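Local coordinates for glucan-binding protein C, GbpC (Streptococcus mutans UA159, PDB 5UQZ) that probably binds glucan at the streptococcal cell surface and is thought to mediate both sucrose-dependent and sucrose-independent adherence, at residues Val152-Thr157 with Val197-Ile202. Residues are numbered along the deposited sequence; the frame is centred on the assembly and turned at random.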
ATOM      1  N   VAL A 152      17.721   3.731 -11.746  1.00  6.38           N
ATOM      2  CA  VAL A 152      16.759   4.595 -11.085  1.00  6.56           C
ATOM      3  C   VAL A 152      17.498   5.243  -9.924  1.00  6.22           C
ATOM      4  O   VAL A 152      18.216   4.557  -9.199  1.00  7.62           O
ATOM      5  CB  VAL A 152      15.522   3.813 -10.547  1.00  7.47           C
ATOM      6  CG1 VAL A 152      14.469   4.757 -10.006  1.00  8.93           C
ATOM      7  CG2 VAL A 152      14.929   2.909 -11.664  1.00  8.47           C
ATOM      8  N   LYS A 153      17.275   6.540  -9.706  1.00  6.24           N
ATOM      9  CA  LYS A 153      17.742   7.186  -8.488  1.00  6.44           C
ATOM     10  C   LYS A 153      16.533   7.649  -7.695  1.00  6.00           C
ATOM     11  O   LYS A 153      15.636   8.278  -8.266  1.00  7.41           O
ATOM     12  CB  LYS A 153      18.684   8.363  -8.777  1.00  8.71           C
ATOM     13  CG  LYS A 153      19.216   9.021  -7.506  1.00 11.61           C
ATOM     14  CD  LYS A 153      20.419   9.934  -7.775  1.00 17.73           C
ATOM     15  CE  LYS A 153      20.118  11.148  -8.576  1.00 25.83           C
ATOM     16  NZ  LYS A 153      21.320  12.053  -8.489  1.00 34.66           N
ATOM     17  N   ILE A 154      16.510   7.323  -6.405  1.00  6.45           N
ATOM     18  CA  ILE A 154      15.461   7.825  -5.526  1.00  6.48           C
ATOM     19  C   ILE A 154      16.122   8.511  -4.361  1.00  7.10           C
ATOM     20  O   ILE A 154      16.932   7.901  -3.640  1.00  7.14           O
ATOM     21  CB  ILE A 154      14.486   6.714  -5.063  1.00  6.88           C
ATOM     22  CG1 ILE A 154      13.963   5.932  -6.267  1.00  7.69           C
ATOM     23  CG2 ILE A 154      13.343   7.377  -4.256  1.00  8.13           C
ATOM     24  CD1 ILE A 154      12.944   4.844  -5.915  1.00  8.94           C
ATOM     25  N   ASN A 155      15.766   9.789  -4.145  1.00  6.95           N
ATOM     26  CA  ASN A 155      16.182  10.507  -2.961  1.00  6.50           C
ATOM     27  C   ASN A 155      15.060  10.460  -1.947  1.00  7.07           C
ATOM     28  O   ASN A 155      13.887  10.565  -2.307  1.00  7.74           O
ATOM     29  CB  ASN A 155      16.466  11.976  -3.335  1.00  8.40           C
ATOM     30  CG  ASN A 155      17.673  12.112  -4.217  1.00  9.51           C
ATOM     31  OD1 ASN A 155      18.516  11.211  -4.290  1.00 10.84           O
ATOM     32  ND2 ASN A 155      17.738  13.189  -4.969  1.00 11.42           N
ATOM     33  N   TYR A 156      15.434  10.293  -0.674  1.00  6.62           N
ATOM     34  CA  TYR A 156      14.478  10.244   0.426  1.00  7.57           C
ATOM     35  C   TYR A 156      14.960  11.177   1.526  1.00  7.23           C
ATOM     36  O   TYR A 156      16.152  11.175   1.880  1.00  7.91           O
ATOM     37  CB  TYR A 156      14.413   8.825   1.059  1.00  7.58           C
ATOM     38  CG  TYR A 156      14.102   7.711   0.102  1.00  6.76           C
ATOM     39  CD1 TYR A 156      15.100   7.024  -0.584  1.00  6.98           C
ATOM     40  CD2 TYR A 156      12.808   7.248  -0.011  1.00  7.23           C
ATOM     41  CE1 TYR A 156      14.826   5.906  -1.380  1.00  7.57           C
ATOM     42  CE2 TYR A 156      12.503   6.128  -0.820  1.00  8.02           C
ATOM     43  CZ  TYR A 156      13.513   5.449  -1.475  1.00  6.90           C
ATOM     44  OH  TYR A 156      13.188   4.375  -2.259  1.00  8.01           O
ATOM     45  N   THR A 157      14.020  11.918   2.117  1.00  6.92           N
ATOM     46  CA  THR A 157      14.336  12.790   3.263  1.00  7.73           C
ATOM     47  C   THR A 157      13.240  12.615   4.311  1.00  6.97           C
ATOM     48  O   THR A 157      12.056  12.842   4.021  1.00  8.06           O
ATOM     49  CB  THR A 157      14.384  14.270   2.866  1.00  9.31           C
ATOM     50  OG1 THR A 157      15.320  14.411   1.798  1.00  9.82           O
ATOM     51  CG2 THR A 157      14.840  15.126   4.044  1.00 11.48           C
ATOM     52  N   VAL A 197       7.987  11.712   4.750  1.00  7.47           N
ATOM     53  CA  VAL A 197       9.163  11.436   3.901  1.00  7.53           C
ATOM     54  C   VAL A 197       8.928  12.118   2.551  1.00  7.02           C
ATOM     55  O   VAL A 197       7.940  11.823   1.869  1.00  8.37           O
ATOM     56  CB  VAL A 197       9.371   9.915   3.697  1.00  8.00           C
ATOM     57  CG1 VAL A 197      10.547   9.652   2.734  1.00  8.74           C
ATOM     58  CG2 VAL A 197       9.648   9.217   5.016  1.00  9.49           C
ATOM     59  N   THR A 198       9.864  12.974   2.150  1.00  7.18           N
ATOM     60  CA  THR A 198       9.855  13.526   0.810  1.00  7.27           C
ATOM     61  C   THR A 198      10.749  12.664  -0.079  1.00  7.31           C
ATOM     62  O   THR A 198      11.862  12.286   0.306  1.00  8.21           O
ATOM     63  CB  THR A 198      10.367  14.978   0.825  1.00  8.16           C
ATOM     64  OG1 THR A 198       9.485  15.777   1.608  1.00  9.15           O
ATOM     65  CG2 THR A 198      10.460  15.568  -0.580  1.00 10.01           C
ATOM     66  N   MET A 199      10.238  12.363  -1.268  1.00  7.81           N
ATOM     67  CA  MET A 199      10.952  11.522  -2.210  1.00  7.65           C
ATOM     68  C   MET A 199      10.970  12.177  -3.576  1.00  6.86           C
ATOM     69  O   MET A 199      10.062  12.931  -3.948  1.00  7.60           O
ATOM     70  CB  MET A 199      10.422  10.134  -2.272  1.00 17.45           C
ATOM     71  CG  MET A 199       9.092   9.782  -2.211  1.00 22.29           C
ATOM     72  SD  MET A 199       8.932   7.919  -1.865  1.00 13.92           S
ATOM     73  CE  MET A 199       9.635   7.256  -3.365  1.00 14.23           C
ATOM     74  N   GLN A 200      11.988  11.784  -4.355  1.00  6.49           N
ATOM     75  CA  GLN A 200      12.033  12.166  -5.760  1.00  6.59           C
ATOM     76  C   GLN A 200      12.660  11.023  -6.528  1.00  5.80           C
ATOM     77  O   GLN A 200      13.719  10.512  -6.125  1.00  7.06           O
ATOM     78  CB  GLN A 200      12.817  13.465  -5.980  1.00  7.28           C
ATOM     79  CG  GLN A 200      12.748  13.904  -7.409  1.00  8.69           C
ATOM     80  CD  GLN A 200      13.440  15.259  -7.669  1.00  8.30           C
ATOM     81  OE1 GLN A 200      14.217  15.743  -6.843  1.00 10.65           O
ATOM     82  NE2 GLN A 200      13.168  15.839  -8.824  1.00 10.63           N
ATOM     83  N   ILE A 201      12.033  10.622  -7.639  1.00  6.42           N
ATOM     84  CA  ILE A 201      12.484   9.497  -8.470  1.00  6.59           C
ATOM     85  C   ILE A 201      12.976  10.026  -9.800  1.00  6.34           C
ATOM     86  O   ILE A 201      12.299  10.839 -10.445  1.00  7.14           O
ATOM     87  CB  ILE A 201      11.303   8.540  -8.708  1.00  7.59           C
ATOM     88  CG1 ILE A 201      10.733   8.006  -7.387  1.00  7.63           C
ATOM     89  CG2 ILE A 201      11.770   7.382  -9.620  1.00  8.12           C
ATOM     90  CD1 ILE A 201       9.379   7.278  -7.560  1.00 10.28           C
ATOM     91  N   ILE A 202      14.147   9.548 -10.228  1.00  6.15           N
ATOM     92  CA  ILE A 202      14.684   9.888 -11.539  1.00  6.60           C
ATOM     93  C   ILE A 202      14.963   8.570 -12.266  1.00  6.09           C
ATOM     94  O   ILE A 202      15.607   7.668 -11.713  1.00  6.82           O
ATOM     95  CB  ILE A 202      15.983  10.716 -11.426  1.00  8.03           C
ATOM     96  CG1 ILE A 202      15.719  12.060 -10.728  1.00 11.23           C
ATOM     97  CG2 ILE A 202      16.552  10.968 -12.818  1.00 10.22           C
ATOM     98  CD1 ILE A 202      16.962  12.832 -10.459  1.00 15.02           C
TER
HETATM   99  O   HOH W   1      15.718  15.285  -4.616  1.00 11.45           O
HETATM  100  O   HOH W   2      14.269  13.575  -0.675  1.00 10.90           O
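M199 meets Y156 and I154 with its CG set between its own backbone N and carbonyl carbon (chi1 39°), and a bend at chi3 (-66°) places CE beside both neighbours. M199 CE sits 3.8 Å from I154 CG2 and 4.0 Å from Y156 CE2. M199 SD lies obliquely to the phenol ring of Y156, 5.2 Å from its centroid, as a Met-aromatic contact. I154 CG2 also lies over one face of the Y156 ring, toward its rim, and V197 CG1 comes up at the ring edge near CD2. Further along the same face, I154 CG1 packs against I201 CG1, and I201 CG2 against V152 CG1 at 3.8 Å. The phenol OH is satisfied by Y136 OH, and F312 and F314 extend this apolar layer from the next strand.

The other face, with K153, N155, T157, T198, Q200 and I202, is more polar and partly exposed. N155 and Q200 leave it together and are joined through a water, which accepts from N155 ND2 and donates to Q200 OE1 (2.7 Å); N155 OD1 accepts from S133 OG, and Q200 NE2 donates to G309 O, so both amides are held at each end. A second water links T157 OG1 to T198 O. K153 contributes its aliphatic part, CE resting 4.0 Å from I202 CD1.

Between the two faces runs a regular ladder. K153 with I202, N155 with Q200 and T157 with T198 are hydrogen-bonded pairs, each closed by two backbone bonds; I154 with I201 and Y156 with M199 are the non-hydrogen-bonded pairs between them, where CA-H...O contacts fill in, M199 CA to N155 O being 3.1 Å. Flanked by strands 132-137 and 312-319, this is an interior antiparallel pair in the large sheet of the GbpC beta-supersandwich.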